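Lipase aflb (Neosartorya fumigata, PDB 6IDY) probably hydrolyses ester bonds of lipids as a lipase of the alpha/beta-hydrolase fold, and carries a bound calcium ion. Local coordinates at residues Ala134-Ala139 with Lys244-Thr249; Gly303-Val308 with Ser334-Val339; Asp318-Pro323 with Tyr359-Val364. All coordinates share one frame; numbering follows the deposited sequence.

Contact 1 of 3, residues Ala134-Ala139 with Lys244-Thr249; sequences ARYSVA and KYWPST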
loop_
_atom_site.group_PDB
_atom_site.type_symbol
_atom_site.label_atom_id
_atom_site.label_comp_id
_atom_site.label_asym_id
_atom_site.label_seq_id
_atom_site.Cartn_x
_atom_site.Cartn_y
_atom_site.Cartn_z
ATOM N N ALA A 134 -15.668 -16.401 6.315
ATOM C CA ALA A 134 -16.692 -15.754 5.503
ATOM C C ALA A 134 -16.723 -16.421 4.127
ATOM O O ALA A 134 -15.680 -16.887 3.650
ATOM C CB ALA A 134 -16.366 -14.274 5.345
ATOM N N ARG A 135 -17.907 -16.480 3.499
ATOM C CA ARG A 135 -18.026 -17.045 2.158
ATOM C C ARG A 135 -17.349 -16.124 1.143
ATOM O O ARG A 135 -17.381 -14.899 1.290
ATOM C CB ARG A 135 -19.496 -17.316 1.765
ATOM C CG ARG A 135 -20.386 -16.073 1.594
ATOM C CD ARG A 135 -21.698 -16.368 0.876
ATOM N NE ARG A 135 -21.512 -16.797 -0.515
ATOM C CZ ARG A 135 -21.417 -15.976 -1.560
ATOM N NH1 ARG A 135 -21.479 -14.659 -1.388
ATOM N NH2 ARG A 135 -21.254 -16.463 -2.781
ATOM N N TYR A 136 -16.698 -16.713 0.144
ATOM C CA TYR A 136 -16.082 -15.926 -0.907
ATOM C C TYR A 136 -17.162 -15.561 -1.911
ATOM O O TYR A 136 -18.007 -16.402 -2.249
ATOM C CB TYR A 136 -14.972 -16.713 -1.617
ATOM C CG TYR A 136 -13.669 -16.835 -0.855
ATOM C CD1 TYR A 136 -12.804 -15.750 -0.734
ATOM C CD2 TYR A 136 -13.247 -18.064 -0.355
ATOM C CE1 TYR A 136 -11.572 -15.874 -0.093
ATOM C CE2 TYR A 136 -12.014 -18.203 0.280
ATOM C CZ TYR A 136 -11.185 -17.102 0.421
ATOM O OH TYR A 136 -9.978 -17.237 1.062
ATOM N N SER A 137 -17.145 -14.314 -2.389
ATOM C CA SER A 137 -18.095 -13.876 -3.414
ATOM C C SER A 137 -17.396 -13.955 -4.770
ATOM O O SER A 137 -18.064 -14.047 -5.801
ATOM C CB SER A 137 -18.599 -12.463 -3.131
ATOM O OG SER A 137 -17.568 -11.496 -3.259
ATOM N N VAL A 138 -16.045 -13.949 -4.754
ATOM C CA VAL A 138 -15.176 -14.009 -5.938
ATOM C C VAL A 138 -14.834 -15.476 -6.244
ATOM O O VAL A 138 -14.581 -16.250 -5.318
ATOM C CB VAL A 138 -13.887 -13.147 -5.747
ATOM C CG1 VAL A 138 -13.018 -13.147 -7.000
ATOM C CG2 VAL A 138 -14.228 -11.718 -5.350
ATOM N N ALA A 139 -14.800 -15.844 -7.540
ATOM C CA ALA A 139 -14.444 -17.197 -7.985
ATOM C C ALA A 139 -12.965 -17.485 -7.659
ATOM O O ALA A 139 -12.144 -16.559 -7.654
ATOM C CB ALA A 139 -14.689 -17.332 -9.484
ATOM N N LYS A 244 -9.862 -10.730 10.218
ATOM C CA LYS A 244 -11.079 -10.725 11.029
ATOM C C LYS A 244 -12.120 -11.747 10.531
ATOM O O LYS A 244 -12.554 -12.607 11.299
ATOM C CB LYS A 244 -11.690 -9.307 11.068
ATOM C CG LYS A 244 -13.058 -9.240 11.761
ATOM C CD LYS A 244 -13.459 -7.811 12.115
ATOM C CE LYS A 244 -14.677 -7.804 12.999
ATOM N NZ LYS A 244 -15.333 -6.473 12.993
ATOM N N TYR A 245 -12.525 -11.632 9.256
ATOM C CA TYR A 245 -13.604 -12.437 8.701
ATOM C C TYR A 245 -13.179 -13.787 8.118
ATOM O O TYR A 245 -14.050 -14.604 7.840
ATOM C CB TYR A 245 -14.415 -11.607 7.708
ATOM C CG TYR A 245 -15.072 -10.434 8.406
ATOM C CD1 TYR A 245 -16.116 -10.630 9.308
ATOM C CD2 TYR A 245 -14.579 -9.143 8.251
ATOM C CE1 TYR A 245 -16.699 -9.560 9.984
ATOM C CE2 TYR A 245 -15.157 -8.064 8.917
ATOM C CZ TYR A 245 -16.215 -8.278 9.787
ATOM O OH TYR A 245 -16.782 -7.217 10.445
ATOM N N TRP A 246 -11.875 -14.061 7.982
ATOM C CA TRP A 246 -11.430 -15.399 7.559
ATOM C C TRP A 246 -10.485 -15.844 8.673
ATOM O O TRP A 246 -9.267 -15.754 8.490
ATOM C CB TRP A 246 -10.736 -15.392 6.176
ATOM C CG TRP A 246 -11.663 -15.403 4.996
ATOM C CD1 TRP A 246 -11.927 -16.459 4.170
ATOM C CD2 TRP A 246 -12.381 -14.282 4.457
ATOM N NE1 TRP A 246 -12.789 -16.072 3.167
ATOM C CE2 TRP A 246 -13.082 -14.739 3.318
ATOM C CE3 TRP A 246 -12.517 -12.934 4.839
ATOM C CZ2 TRP A 246 -13.903 -13.899 2.557
ATOM C CZ3 TRP A 246 -13.343 -12.106 4.091
ATOM C CH2 TRP A 246 -14.020 -12.586 2.962
ATOM N N PRO A 247 -11.010 -16.238 9.872
ATOM C CA PRO A 247 -10.114 -16.588 10.996
ATOM C C PRO A 247 -9.049 -17.644 10.708
ATOM O O PRO A 247 -8.029 -17.656 11.399
ATOM C CB PRO A 247 -11.077 -17.048 12.098
ATOM C CG PRO A 247 -12.364 -16.414 11.766
ATOM C CD PRO A 247 -12.427 -16.368 10.273
ATOM N N SER A 248 -9.259 -18.516 9.695
ATOM C CA SER A 248 -8.268 -19.540 9.340
ATOM C C SER A 248 -6.930 -18.901 8.930
ATOM O O SER A 248 -5.876 -19.483 9.174
ATOM C CB SER A 248 -8.792 -20.432 8.221
ATOM O OG SER A 248 -9.035 -19.673 7.048
ATOM N N THR A 249 -6.974 -17.681 8.358
ATOM C CA THR A 249 -5.781 -16.936 7.937
ATOM C C THR A 249 -4.903 -16.537 9.122
ATOM O O THR A 249 -3.680 -16.503 8.978
ATOM C CB THR A 249 -6.146 -15.710 7.093
ATOM O OG1 THR A 249 -6.835 -14.759 7.906
ATOM C CG2 THR A 249 -6.947 -16.065 5.835
#
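Trp-246 takes the methyl of Ala-134 over one face of its indole, while Tyr-136 meets the pyrrole end obliquely from the opposite side of the plane. The setting is the alpha/beta-hydrolase fold: the helix 235-245, which follows the parallel strand 227-232, ends just before Trp-246, and the loop leading to the helix 140-145 runs past that end. The contact illustrates how one large aromatic residue can tie a long connecting loop to a helix terminus. With CG anti to the carbonyl carbon (chi1 -82°), the indole of Trp-246 extends toward the loop and brings its six-membered ring against Ala-134. The methyl sits almost squarely over that ring, CB lying 3.7 Å from the centroid and 9° off the normal, a CH-pi contact. Tyr-136 approaches with its ring tilted: its ring and the five-membered ring have centroids 4.5 Å apart at 38°, so the pair is oblique. Within it, NE1 of Trp-246 lies over the rim of the phenol ring, 3.3 Å from CZ of Tyr-136. Tyr-136 also touches Tyr-126, Leu-143 of the helix 140-145 and Tyr-214 of the helix 205-223. The backbone adds one direct bond, from N of Ala-134 to O of Tyr-245 (2.9 Å), and CB of Ala-134 also rests against CB of Tyr-245 at 4.1 Å. The carbonyl O of Ala-134 comes within 3.0 Å of Trp-246 NE1, yet at too poor an angle for a hydrogen bond. Beyond the indole, the chain turn is fixed by Trp-246 O, which accepts from both the backbone N of Thr-249 and, at 2.7 Å, its hydroxyl OG1.

Contact 2 of 3, residues Gly303-Val308 with Ser334-Val339; sequences GDSAYV and SDSRAV. With SO4 (sulfate ion), chain E.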
loop_
_atom_site.group_PDB
_atom_site.type_symbol
_atom_site.label_atom_id
_atom_site.label_comp_id
_atom_site.label_asym_id
_atom_site.label_seq_id
_atom_site.Cartn_x
_atom_site.Cartn_y
_atom_site.Cartn_z
ATOM N N GLY A 303 -11.852 -5.502 16.083
ATOM C CA GLY A 303 -11.197 -5.244 14.798
ATOM C C GLY A 303 -10.195 -4.099 14.862
ATOM O O GLY A 303 -9.377 -3.918 13.959
ATOM N N ASP A 304 -10.258 -3.320 15.945
ATOM C CA ASP A 304 -9.349 -2.213 16.245
ATOM C C ASP A 304 -8.108 -2.721 17.021
ATOM O O ASP A 304 -7.224 -1.930 17.356
ATOM C CB ASP A 304 -10.090 -1.081 16.991
ATOM C CG ASP A 304 -10.764 -1.474 18.294
ATOM O OD1 ASP A 304 -10.964 -2.698 18.524
ATOM O OD2 ASP A 304 -11.103 -0.563 19.082
ATOM N N SER A 305 -8.053 -4.045 17.294
ATOM C CA SER A 305 -6.915 -4.728 17.919
ATOM C C SER A 305 -6.313 -5.671 16.881
ATOM O O SER A 305 -7.016 -6.109 15.970
ATOM C CB SER A 305 -7.341 -5.529 19.152
ATOM O OG SER A 305 -7.304 -4.742 20.330
ATOM N N ALA A 306 -5.020 -5.987 17.012
ATOM C CA ALA A 306 -4.363 -6.902 16.080
ATOM C C ALA A 306 -4.878 -8.340 16.207
ATOM O O ALA A 306 -5.388 -8.727 17.266
ATOM C CB ALA A 306 -2.861 -6.867 16.281
ATOM N N TYR A 307 -4.753 -9.124 15.117
ATOM C CA TYR A 307 -5.162 -10.533 15.069
ATOM C C TYR A 307 -3.951 -11.437 15.111
ATOM O O TYR A 307 -4.065 -12.612 15.453
ATOM C CB TYR A 307 -5.963 -10.810 13.775
ATOM C CG TYR A 307 -7.355 -10.244 13.854
ATOM C CD1 TYR A 307 -8.353 -10.903 14.566
ATOM C CD2 TYR A 307 -7.652 -8.993 13.317
ATOM C CE1 TYR A 307 -9.628 -10.359 14.691
ATOM C CE2 TYR A 307 -8.919 -8.434 13.452
ATOM C CZ TYR A 307 -9.898 -9.113 14.157
ATOM O OH TYR A 307 -11.141 -8.564 14.312
ATOM N N VAL A 308 -2.804 -10.909 14.673
ATOM C CA VAL A 308 -1.514 -11.616 14.579
ATOM C C VAL A 308 -0.432 -10.572 14.959
ATOM O O VAL A 308 -0.768 -9.381 14.963
ATOM C CB VAL A 308 -1.286 -12.180 13.127
ATOM C CG1 VAL A 308 -2.392 -13.139 12.701
ATOM C CG2 VAL A 308 -1.121 -11.062 12.091
ATOM N N SER A 334 -4.618 -1.557 18.781
ATOM C CA SER A 334 -4.515 -1.944 20.183
ATOM C C SER A 334 -4.097 -3.417 20.178
ATOM O O SER A 334 -4.002 -4.026 19.104
ATOM C CB SER A 334 -5.858 -1.770 20.888
ATOM O OG SER A 334 -6.058 -0.406 21.211
ATOM N N ASP A 335 -3.853 -3.988 21.357
ATOM C CA ASP A 335 -3.459 -5.382 21.444
ATOM C C ASP A 335 -4.239 -6.150 22.517
ATOM O O ASP A 335 -3.636 -6.856 23.322
ATOM C CB ASP A 335 -1.938 -5.518 21.647
ATOM C CG ASP A 335 -1.434 -6.935 21.432
ATOM O OD1 ASP A 335 -2.063 -7.681 20.638
ATOM O OD2 ASP A 335 -0.425 -7.301 22.058
ATOM N N SER A 336 -5.580 -6.059 22.492
ATOM C CA SER A 336 -6.448 -6.746 23.453
ATOM C C SER A 336 -6.374 -8.284 23.367
ATOM O O SER A 336 -6.663 -8.959 24.360
ATOM C CB SER A 336 -7.885 -6.253 23.320
ATOM O OG SER A 336 -7.945 -4.857 23.564
ATOM N N ARG A 337 -5.952 -8.833 22.208
ATOM C CA ARG A 337 -5.796 -10.287 22.041
ATOM C C ARG A 337 -4.466 -10.781 22.595
ATOM O O ARG A 337 -4.306 -11.983 22.803
ATOM C CB ARG A 337 -5.938 -10.708 20.570
ATOM C CG ARG A 337 -7.305 -10.386 20.015
ATOM C CD ARG A 337 -7.575 -10.942 18.629
ATOM N NE ARG A 337 -8.964 -10.634 18.283
ATOM C CZ ARG A 337 -9.373 -9.477 17.772
ATOM N NH1 ARG A 337 -8.490 -8.555 17.407
ATOM N NH2 ARG A 337 -10.660 -9.265 17.551
ATOM N N ALA A 338 -3.520 -9.854 22.846
ATOM C CA ALA A 338 -2.166 -10.116 23.355
ATOM C C ALA A 338 -1.363 -10.942 22.338
ATOM O O ALA A 338 -0.807 -11.988 22.674
ATOM C CB ALA A 338 -2.210 -10.800 24.729
ATOM N N VAL A 339 -1.325 -10.471 21.083
ATOM C CA VAL A 339 -0.573 -11.136 20.010
ATOM C C VAL A 339 0.773 -10.424 19.749
ATOM O O VAL A 339 1.631 -10.961 19.052
ATOM C CB VAL A 339 -1.406 -11.333 18.708
ATOM C CG1 VAL A 339 -2.504 -12.372 18.906
ATOM C CG2 VAL A 339 -1.982 -10.014 18.194
HETATM S S SO4 E . -12.171 -12.893 17.880
HETATM O O1 SO4 E . -11.330 -14.089 17.813
HETATM O O2 SO4 E . -13.470 -13.256 18.459
HETATM O O3 SO4 E . -11.524 -11.897 18.712
HETATM O O4 SO4 E . -12.369 -12.361 16.538
HETATM O O HOH W 1 -4.628 -7.791 19.688
#
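Ser-305 and Ser-334 bring two loops together at a single backbone bridge, and the packing here is close. Ser-334 N donates to Asp-304 O at 3.0 Å in a nearly straight bond, and Ala-306 N returns one to Ser-334 O. Ser-305 OG then receives Ser-336 N at 3.1 Å. Farther along, the extended chain of Arg-337 lays its guanidinium flat on one face of Tyr-307, centres 3.8 Å apart and planes at 21°, with CE1 over the middle of the group. In its own plane, NH1 donates to Ala-306 O at 3.1 Å, although it reaches that carbonyl from above the carbonyl plane, and it also bonds to Gly-302 O. A water bridges Ala-306 O, Asp-335 OD1 and Arg-337 N, and Ala-306 CB packs on Val-339 CG2. Looser is the outer surface of the 334-339 loop, where the side chains of Ser-334 and Ser-336 are exposed; Ser-336 OG adds a weak bond to Ser-305 OG. NE and NH2 of Arg-337 both donate to O3 of a sulfate, probably from the crystallisation liquor, with NE at 2.9 Å; Arg-250 holds it too. The whole joins the loops that lead into the adjacent parallel strands 310-314 and 341-345, the latter an edge of the alpha/beta-hydrolase sheet.

Contact 3 of 3, residues Asp318-Pro323 with Tyr359-Val364; sequences DEIVQP and YTHEGV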
loop_
_atom_site.group_PDB
_atom_site.type_symbol
_atom_site.label_atom_id
_atom_site.label_comp_id
_atom_site.label_asym_id
_atom_site.label_seq_id
_atom_site.Cartn_x
_atom_site.Cartn_y
_atom_site.Cartn_z
ATOM N N ASP A 318 2.355 12.303 6.231
ATOM C CA ASP A 318 1.447 11.554 5.363
ATOM C C ASP A 318 0.440 12.566 4.768
ATOM O O ASP A 318 -0.307 13.194 5.513
ATOM C CB ASP A 318 0.709 10.476 6.183
ATOM C CG ASP A 318 -0.003 9.438 5.347
ATOM O OD1 ASP A 318 -0.753 9.829 4.424
ATOM O OD2 ASP A 318 0.166 8.241 5.627
ATOM N N GLU A 319 0.458 12.741 3.438
ATOM C CA GLU A 319 -0.396 13.696 2.717
ATOM C C GLU A 319 -1.774 13.124 2.336
ATOM O O GLU A 319 -2.605 13.838 1.772
ATOM C CB GLU A 319 0.358 14.241 1.477
ATOM C CG GLU A 319 0.326 13.345 0.241
ATOM C CD GLU A 319 1.214 12.112 0.193
ATOM O OE1 GLU A 319 1.807 11.729 1.228
ATOM O OE2 GLU A 319 1.311 11.521 -0.903
ATOM N N ILE A 320 -2.001 11.838 2.624
ATOM C CA ILE A 320 -3.228 11.115 2.276
ATOM C C ILE A 320 -4.093 10.855 3.499
ATOM O O ILE A 320 -5.307 11.053 3.455
ATOM C CB ILE A 320 -2.875 9.755 1.577
ATOM C CG1 ILE A 320 -1.903 9.921 0.363
ATOM C CG2 ILE A 320 -4.131 8.966 1.200
ATOM C CD1 ILE A 320 -2.348 10.694 -0.798
ATOM N N VAL A 321 -3.464 10.343 4.559
ATOM C CA VAL A 321 -4.124 9.929 5.792
ATOM C C VAL A 321 -3.784 10.863 6.926
ATOM O O VAL A 321 -2.613 11.146 7.167
ATOM C CB VAL A 321 -3.778 8.449 6.144
ATOM C CG1 VAL A 321 -4.520 7.975 7.398
ATOM C CG2 VAL A 321 -4.048 7.512 4.965
ATOM N N GLN A 322 -4.819 11.341 7.627
ATOM C CA GLN A 322 -4.670 12.155 8.820
ATOM C C GLN A 322 -5.806 11.848 9.794
ATOM O O GLN A 322 -6.936 11.633 9.358
ATOM C CB GLN A 322 -4.581 13.663 8.531
ATOM C CG GLN A 322 -3.164 14.219 8.249
ATOM C CD GLN A 322 -1.960 13.673 9.018
ATOM O OE1 GLN A 322 -1.878 13.710 10.264
ATOM N NE2 GLN A 322 -0.968 13.195 8.265
ATOM N N PRO A 323 -5.535 11.823 11.112
ATOM C CA PRO A 323 -4.232 12.032 11.766
ATOM C C PRO A 323 -3.302 10.813 11.652
ATOM O O PRO A 323 -3.764 9.664 11.682
ATOM C CB PRO A 323 -4.626 12.353 13.212
ATOM C CG PRO A 323 -5.852 11.537 13.432
ATOM C CD PRO A 323 -6.594 11.560 12.104
ATOM N N TYR A 359 8.677 12.136 5.249
ATOM C CA TYR A 359 8.336 10.887 4.586
ATOM C C TYR A 359 6.858 10.870 4.346
ATOM O O TYR A 359 6.062 10.865 5.283
ATOM C CB TYR A 359 8.818 9.647 5.361
ATOM C CG TYR A 359 10.322 9.526 5.334
ATOM C CD1 TYR A 359 11.110 10.187 6.273
ATOM C CD2 TYR A 359 10.967 8.809 4.326
ATOM C CE1 TYR A 359 12.499 10.123 6.226
ATOM C CE2 TYR A 359 12.360 8.727 4.276
ATOM C CZ TYR A 359 13.118 9.376 5.239
ATOM O OH TYR A 359 14.483 9.323 5.212
ATOM N N THR A 360 6.491 10.897 3.072
ATOM C CA THR A 360 5.105 10.920 2.610
ATOM C C THR A 360 4.419 9.563 2.880
ATOM O O THR A 360 5.047 8.636 3.400
ATOM C CB THR A 360 5.106 11.241 1.117
ATOM O OG1 THR A 360 5.936 10.280 0.468
ATOM C CG2 THR A 360 5.610 12.652 0.804
ATOM N N HIS A 361 3.135 9.456 2.516
ATOM C CA HIS A 361 2.334 8.238 2.636
ATOM C C HIS A 361 3.072 7.105 1.908
ATOM O O HIS A 361 3.282 6.039 2.487
ATOM C CB HIS A 361 0.963 8.497 2.001
ATOM C CG HIS A 361 -0.002 7.360 2.095
ATOM N ND1 HIS A 361 -0.564 6.985 3.303
ATOM C CD2 HIS A 361 -0.534 6.604 1.111
ATOM C CE1 HIS A 361 -1.391 5.994 3.018
ATOM N NE2 HIS A 361 -1.414 5.740 1.712
ATOM N N GLU A 362 3.512 7.375 0.660
ATOM C CA GLU A 362 4.302 6.476 -0.194
ATOM C C GLU A 362 5.755 6.398 0.283
ATOM O O GLU A 362 6.352 5.332 0.211
ATOM C CB GLU A 362 4.207 6.863 -1.695
ATOM C CG GLU A 362 4.717 8.254 -2.095
ATOM C CD GLU A 362 3.862 9.466 -1.747
ATOM O OE1 GLU A 362 2.748 9.281 -1.212
ATOM O OE2 GLU A 362 4.314 10.606 -1.998
ATOM N N GLY A 363 6.277 7.509 0.809
ATOM C CA GLY A 363 7.646 7.639 1.312
ATOM C C GLY A 363 8.055 6.688 2.414
ATOM O O GLY A 363 9.236 6.360 2.526
ATOM N N VAL A 364 7.096 6.219 3.233
ATOM C CA VAL A 364 7.397 5.263 4.311
ATOM C C VAL A 364 7.933 3.930 3.703
ATOM O O VAL A 364 8.749 3.257 4.338
ATOM C CB VAL A 364 6.226 5.083 5.331
ATOM C CG1 VAL A 364 6.655 4.229 6.531
ATOM C CG2 VAL A 364 5.715 6.432 5.823
#
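OD1 of Asp-318 is gripped by two backbone N-H groups of its own loop, Ile-320 N at 3.0 Å and Val-321 N at 2.8 Å, an Asx turn and Asx motif that hold the carboxylate in place for its partner across the contact, His-361. The other oxygen, OD2, takes the bond from His-361 ND1 at 2.7 Å, nearly straight at 169°. OD2 lies in the imidazole plane, and ND1 reaches it on the syn side, somewhat out of the carboxylate plane, carboxylate and ring being turned 59° against each other. On the far edge of the ring, NE2 is hydrogen-bonded to Ser-233 OG, so that acid, histidine and serine form a relay consistent with the catalytic triad of an alpha/beta-hydrolase lipase. Apolar neighbours pack on the ring: Ile-320 lies across one face, its CB 3.9 Å from the centroid, and Val-321 CG2 approaches CE1 obliquely at 3.6 Å. The backbone of the histidine is anchored as well, for His-361 N donates to the syn lone pair of Glu-319 OE1 at 2.9 Å. A bend at chi2 (-76°) helps turn Glu-319 so that OE1 faces this N-H. Its second oxygen, OE2, lies only 2.7 Å from Glu-362 OE1, the two carboxylates crossing at about a right angle; in this buried spot one of them probably holds a proton. Thr-360 OG1 accepts from Gly-363 N in an ST motif, which shapes the turn that carries the histidine. The loop after strand 310-314 thus faces the loop before helix 368-379, while Met-84 of helix 81-90 and Leu-415 of helix 414-424 pack against the paired glutamates, and Trp-232, at the end of strand 227-232, meets the imidazole.

Overall arrangement
The three contacts run from the periphery of the fold to its probable active site. Contacts 1 and 2 are neighbours, with centres 19 Å apart, and they touch where Lys-244 CG packs on Tyr-307 OH at 3.3 Å, at the end of the helix 235-245. Contact 3 holds the probable catalytic histidine and aspartate and lies apart: its nearest atoms are about 13 Å from contact 2 and about 19 Å from contact 1, which is on the opposite side of the chain's centre. Contacts 2 and 3 nevertheless interlock along the chain, since their segments alternate around strands 310-314 and 341-345. The calcium ion lies beyond contact 2, about 9 Å from the side chain of Val-308.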